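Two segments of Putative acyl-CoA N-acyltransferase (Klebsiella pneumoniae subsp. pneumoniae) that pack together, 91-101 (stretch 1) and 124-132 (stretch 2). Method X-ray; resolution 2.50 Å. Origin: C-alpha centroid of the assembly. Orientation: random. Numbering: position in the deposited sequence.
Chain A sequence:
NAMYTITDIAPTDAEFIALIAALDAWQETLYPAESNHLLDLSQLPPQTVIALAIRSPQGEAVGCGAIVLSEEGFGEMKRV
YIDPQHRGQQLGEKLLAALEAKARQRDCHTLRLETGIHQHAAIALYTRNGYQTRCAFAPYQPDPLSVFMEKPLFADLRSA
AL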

# COMPACT_ATOMS: atom_id res chain seq x y z
N LEU A 91 -2.73 6.02 11.11
CA LEU A 91 -3.39 6.07 9.81
C LEU A 91 -2.96 4.92 8.91
O LEU A 91 -3.74 4.46 8.06
CB LEU A 91 -3.18 7.44 9.09
CG LEU A 91 -3.70 8.75 9.72
CD1 LEU A 91 -3.57 9.90 8.76
CD2 LEU A 91 -5.13 8.62 10.19
N GLY A 92 -1.70 4.51 9.05
CA GLY A 92 -1.17 3.42 8.21
C GLY A 92 -2.07 2.22 8.43
O GLY A 92 -2.57 1.59 7.47
N GLU A 93 -2.33 1.98 9.71
CA GLU A 93 -3.23 0.96 10.21
C GLU A 93 -4.60 1.07 9.64
O GLU A 93 -5.18 0.07 9.25
CB GLU A 93 -3.39 1.18 11.70
CG GLU A 93 -3.30 -0.01 12.54
CD GLU A 93 -2.70 0.42 13.88
OE1 GLU A 93 -3.41 0.44 14.95
OE2 GLU A 93 -1.49 0.79 13.80
N LYS A 94 -5.16 2.26 9.64
CA LYS A 94 -6.52 2.44 9.17
C LYS A 94 -6.60 2.08 7.70
O LYS A 94 -7.47 1.29 7.30
CB LYS A 94 -6.99 3.86 9.46
CG LYS A 94 -8.41 4.16 9.04
CD LYS A 94 -9.10 5.24 9.96
CE LYS A 94 -10.54 5.57 9.44
NZ LYS A 94 -11.60 5.79 10.48
N LEU A 95 -5.64 2.60 6.93
CA LEU A 95 -5.53 2.37 5.48
C LEU A 95 -5.28 0.91 5.12
O LEU A 95 -6.00 0.31 4.33
CB LEU A 95 -4.39 3.21 4.89
CG LEU A 95 -4.06 3.05 3.39
CD1 LEU A 95 -5.24 3.40 2.46
CD2 LEU A 95 -2.85 3.93 3.05
N LEU A 96 -4.22 0.35 5.69
CA LEU A 96 -3.95 -1.08 5.56
C LEU A 96 -5.20 -1.95 5.75
O LEU A 96 -5.51 -2.80 4.90
CB LEU A 96 -2.84 -1.45 6.55
CG LEU A 96 -2.40 -2.90 6.59
CD1 LEU A 96 -1.82 -3.27 5.25
CD2 LEU A 96 -1.38 -3.14 7.70
N ALA A 97 -5.97 -1.73 6.82
CA ALA A 97 -7.18 -2.55 7.06
C ALA A 97 -8.20 -2.36 5.95
O ALA A 97 -8.96 -3.26 5.63
CB ALA A 97 -7.79 -2.19 8.36
N ALA A 98 -8.20 -1.17 5.37
CA ALA A 98 -9.20 -0.83 4.38
C ALA A 98 -8.84 -1.48 3.05
O ALA A 98 -9.75 -1.86 2.28
CB ALA A 98 -9.31 0.66 4.25
N LEU A 99 -7.54 -1.61 2.76
CA LEU A 99 -7.08 -2.26 1.53
C LEU A 99 -7.32 -3.77 1.63
O LEU A 99 -7.72 -4.44 0.67
CB LEU A 99 -5.59 -1.97 1.29
CG LEU A 99 -5.23 -0.53 0.84
CD1 LEU A 99 -3.78 -0.21 1.15
CD2 LEU A 99 -5.47 -0.37 -0.64
N GLU A 100 -7.04 -4.31 2.80
CA GLU A 100 -7.35 -5.71 3.08
C GLU A 100 -8.83 -5.92 2.89
O GLU A 100 -9.26 -6.86 2.18
CB GLU A 100 -6.91 -6.09 4.51
CG GLU A 100 -5.43 -5.90 4.72
CD GLU A 100 -5.00 -6.26 6.13
OE1 GLU A 100 -5.86 -6.31 7.04
OE2 GLU A 100 -3.78 -6.50 6.32
N ALA A 101 -9.66 -5.07 3.48
CA ALA A 101 -11.11 -5.34 3.33
C ALA A 101 -11.47 -5.39 1.83
O ALA A 101 -12.17 -6.32 1.39
CB ALA A 101 -12.03 -4.38 4.14
N ALA A 124 7.76 -2.07 10.07
CA ALA A 124 7.20 -2.30 11.41
C ALA A 124 5.68 -2.26 11.37
O ALA A 124 5.04 -2.99 12.11
CB ALA A 124 7.73 -1.31 12.39
N LEU A 125 5.09 -1.39 10.55
CA LEU A 125 3.64 -1.36 10.46
C LEU A 125 3.13 -2.73 9.98
O LEU A 125 2.22 -3.31 10.57
CB LEU A 125 3.19 -0.26 9.53
CG LEU A 125 1.75 -0.45 9.05
CD1 LEU A 125 0.81 -0.16 10.19
CD2 LEU A 125 1.46 0.52 7.98
N TYR A 126 3.74 -3.31 8.95
CA TYR A 126 3.24 -4.57 8.48
C TYR A 126 3.39 -5.64 9.50
O TYR A 126 2.48 -6.44 9.65
CB TYR A 126 3.90 -4.99 7.18
CG TYR A 126 3.76 -3.94 6.11
CD1 TYR A 126 2.51 -3.35 5.79
CD2 TYR A 126 4.87 -3.54 5.39
CE1 TYR A 126 2.41 -2.34 4.83
CE2 TYR A 126 4.78 -2.56 4.41
CZ TYR A 126 3.56 -1.96 4.13
OH TYR A 126 3.53 -0.99 3.10
N THR A 127 4.54 -5.69 10.18
CA THR A 127 4.84 -6.69 11.23
C THR A 127 3.83 -6.62 12.37
O THR A 127 3.36 -7.66 12.84
CB THR A 127 6.26 -6.49 11.83
OG1 THR A 127 7.18 -6.21 10.77
CG2 THR A 127 6.74 -7.71 12.61
N ARG A 128 3.49 -5.41 12.80
CA ARG A 128 2.46 -5.17 13.83
C ARG A 128 1.10 -5.73 13.40
O ARG A 128 0.22 -5.93 14.25
CB ARG A 128 2.31 -3.67 14.13
CG ARG A 128 3.10 -3.14 15.34
CD ARG A 128 2.83 -1.64 15.56
NE ARG A 128 3.69 -0.78 14.73
CZ ARG A 128 3.28 0.21 13.91
NH1 ARG A 128 1.98 0.52 13.75
NH2 ARG A 128 4.18 0.90 13.22
N ASN A 129 0.91 -5.97 12.10
CA ASN A 129 -0.39 -6.47 11.60
C ASN A 129 -0.35 -7.78 10.82
O ASN A 129 -1.13 -8.01 9.89
CB ASN A 129 -1.16 -5.37 10.86
CG ASN A 129 -1.33 -4.12 11.70
OD1 ASN A 129 -0.59 -3.14 11.54
ND2 ASN A 129 -2.28 -4.15 12.63
N GLY A 130 0.56 -8.65 11.21
CA GLY A 130 0.50 -10.02 10.79
C GLY A 130 1.21 -10.36 9.53
O GLY A 130 1.14 -11.49 9.11
N TYR A 131 1.89 -9.40 8.90
CA TYR A 131 2.72 -9.74 7.74
C TYR A 131 3.98 -10.40 8.23
O TYR A 131 4.46 -10.05 9.29
CB TYR A 131 3.07 -8.50 6.92
CG TYR A 131 1.87 -8.00 6.20
CD1 TYR A 131 1.65 -8.29 4.85
CD2 TYR A 131 0.90 -7.28 6.88
CE1 TYR A 131 0.46 -7.85 4.16
CE2 TYR A 131 -0.28 -6.83 6.23
CZ TYR A 131 -0.48 -7.13 4.88
OH TYR A 131 -1.65 -6.69 4.30
N GLN A 132 4.51 -11.36 7.48
CA GLN A 132 5.71 -12.07 7.88
C GLN A 132 6.72 -12.08 6.76
O GLN A 132 6.34 -12.16 5.59
CB GLN A 132 5.39 -13.50 8.22
CG GLN A 132 4.14 -13.71 9.06
CD GLN A 132 4.36 -14.77 10.09
OE1 GLN A 132 3.71 -15.80 10.06
NE2 GLN A 132 5.33 -14.56 10.98

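Leu125 is the first residue of the second stretch to meet the helix 91–101, and it does so where the two backbones come close, with its CA 7.1 Å from the CA of Gly92. Its CD2 lies 3.9 Å from Gly92 CA. A side chain on Gly92 would point toward this leucine, and an ideal CB there would sit 2.9 Å from Leu125 CD2, a clash; glycine leaves the room the leucine fills.

Tyr126 starts sideways, but its ring reaches back, and Leu96 CD2 meets the ring edge 4.3 Å from Tyr126 CD1, an apolar contact in a buried setting. One turn on from Leu125, the CA-to-CB bond of Arg128 points toward stretch 1, and its NH1 lies 3.5 Å from Glu93 OE2, a salt bridge. Long, flexible chains suit this more open margin, where opposite charges can meet.

Asn129 packs through its aliphatic portion, its CB lying 3.9 Å from Leu96 CD2. Gly130 makes no contact, but its positive phi of 90° favours glycine, and the chain turns here to Tyr131. That tyrosine serves two neighbours: its ring carbon CE2 is 4.0 Å from Leu96 CD1, while its OH donates a hydrogen bond to Glu100 OE2 at 2.9 Å, giving the buried carboxylate a polar partner.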